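Local coordinates for protein alpha-14 giardin (Giardia lamblia, PDB 3CHJ) that binds calcium and, as an annexin, probably phospholipid, and may act as a calcium-regulated structural link between the membrane and the underlying axoneme, at residues L32-I35 with A36-Y39. Sequence-based numbering, arbitrary orientation.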
loop_
_atom_site.group_PDB
_atom_site.type_symbol
_atom_site.label_atom_id
_atom_site.label_comp_id
_atom_site.label_asym_id
_atom_site.label_seq_id
_atom_site.Cartn_x
_atom_site.Cartn_y
_atom_site.Cartn_z
ATOM N N LEU A 32 -1.564 4.894 21.639
ATOM C CA LEU A 32 -2.364 4.176 20.652
ATOM C C LEU A 32 -1.486 3.595 19.558
ATOM O O LEU A 32 -1.792 2.521 19.040
ATOM C CB LEU A 32 -3.428 5.084 20.019
ATOM C CG LEU A 32 -4.436 5.702 21.006
ATOM C CD1 LEU A 32 -5.325 6.689 20.285
ATOM C CD2 LEU A 32 -5.259 4.608 21.681
ATOM N N ILE A 33 -0.430 4.329 19.206
ATOM C CA ILE A 33 0.505 3.921 18.157
ATOM C C ILE A 33 1.513 2.906 18.686
ATOM O O ILE A 33 1.821 1.915 18.009
ATOM C CB ILE A 33 1.223 5.143 17.554
ATOM C CG1 ILE A 33 0.220 6.137 16.954
ATOM C CG2 ILE A 33 2.250 4.704 16.526
ATOM C CD1 ILE A 33 -0.718 5.570 15.854
ATOM N N GLU A 34 2.002 3.127 19.911
ATOM C CA GLU A 34 2.849 2.129 20.569
ATOM C C GLU A 34 2.161 0.767 20.662
ATOM O O GLU A 34 2.763 -0.280 20.368
ATOM C CB GLU A 34 3.340 2.636 21.934
ATOM C CG GLU A 34 4.260 3.866 21.827
ATOM C CD GLU A 34 5.655 3.574 21.226
ATOM O OE1 GLU A 34 6.565 4.412 21.435
ATOM O OE2 GLU A 34 5.853 2.549 20.533
ATOM N N ILE A 35 0.876 0.772 21.014
ATOM C CA ILE A 35 0.113 -0.458 21.084
ATOM C C ILE A 35 0.083 -1.138 19.686
ATOM O O ILE A 35 0.312 -2.335 19.554
ATOM C CB ILE A 35 -1.302 -0.180 21.650
ATOM C CG1 ILE A 35 -1.217 0.143 23.152
ATOM C CG2 ILE A 35 -2.214 -1.353 21.466
ATOM C CD1 ILE A 35 -2.503 0.791 23.726
ATOM N N ALA A 36 -0.141 -0.353 18.629
ATOM C CA ALA A 36 -0.165 -0.925 17.281
ATOM C C ALA A 36 1.156 -1.560 16.880
ATOM O O ALA A 36 1.157 -2.565 16.166
ATOM C CB ALA A 36 -0.580 0.125 16.239
ATOM N N ARG A 37 2.257 -0.965 17.332
ATOM C CA ARG A 37 3.601 -1.438 16.986
ATOM C C ARG A 37 4.035 -2.643 17.821
ATOM O O ARG A 37 4.969 -3.358 17.432
ATOM C CB ARG A 37 4.618 -0.331 17.197
ATOM C CG ARG A 37 4.460 0.842 16.289
ATOM C CD ARG A 37 5.416 1.923 16.725
ATOM N NE ARG A 37 6.772 1.756 16.191
ATOM C CZ ARG A 37 7.898 1.961 16.877
ATOM N NH1 ARG A 37 7.868 2.257 18.176
ATOM N NH2 ARG A 37 9.073 1.813 16.273
ATOM N N SER A 38 3.391 -2.825 18.981
ATOM C CA SER A 38 3.847 -3.797 20.001
ATOM C C SER A 38 3.192 -5.170 19.915
ATOM O O SER A 38 3.708 -6.134 20.491
ATOM C CB SER A 38 3.605 -3.235 21.408
ATOM O OG SER A 38 4.431 -2.122 21.644
ATOM N N TYR A 39 2.048 -5.265 19.238
ATOM C CA TYR A 39 1.244 -6.496 19.212
ATOM C C TYR A 39 0.849 -6.883 17.785
ATOM O O TYR A 39 0.724 -6.006 16.927
ATOM C CB TYR A 39 -0.031 -6.346 20.050
ATOM C CG TYR A 39 0.218 -6.026 21.501
ATOM C CD1 TYR A 39 0.542 -7.041 22.413
ATOM C CD2 TYR A 39 0.125 -4.716 21.970
ATOM C CE1 TYR A 39 0.767 -6.740 23.753
ATOM C CE2 TYR A 39 0.360 -4.409 23.306
ATOM C CZ TYR A 39 0.678 -5.428 24.188
ATOM O OH TYR A 39 0.910 -5.094 25.517
#
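Arg37 reaches back along the last turns of helix 31-38 to pair with Glu34, one turn earlier. From Arg37 CB the chain passes over the backbone carbonyl of Ile33, with Arg37 CG 3.3 Å from Ile33 O. Arg37 CD then meets Ile33 CG2 at 4.2 Å, so the aliphatic part of the arginine rests against the isoleucine. A bend at chi3 (84°) brings the guanidinium round to the carboxylate, where Arg37 NH1 forms a salt bridge with Glu34 OE2 at 3.1 Å. The oxygen sits at the guanidinium edge, almost in its plane, and is approached on its syn side; the two planes are turned 47° against each other. Glu34 bends at chi2 to lie beside the arginine, both side chains pointing the same way. The other terminal nitrogen, NH2, bonds to Glu312 O; two bonds, one on each terminal nitrogen, thus hold the guanidinium, and the second ties the helix to the C-terminal part of the chain.

Ser38 turns its hydroxyl back onto the helix: Ser38 OG lies beside its own backbone N and donates to Glu34 O at 2.8 Å, from above the carbonyl plane. Near the helix end, Ser38 N bonds to Ile35 O, spanning three residues, while the four-residue bond from Tyr39 N to that oxygen is weak. Tyr39, the first residue to leave helical geometry, sets the edge of its ring near Ile35 O and brings Tyr39 CD2 within 4.1 Å of Ile35 CG2. Ile33 packs on helices 69-78 and 301-310, Ile35 on helix 12-24. This short helix of the all-helical annexin fold ends with an i to i+3 salt bridge and a serine hydroxyl bonded to the carbonyl four residues back.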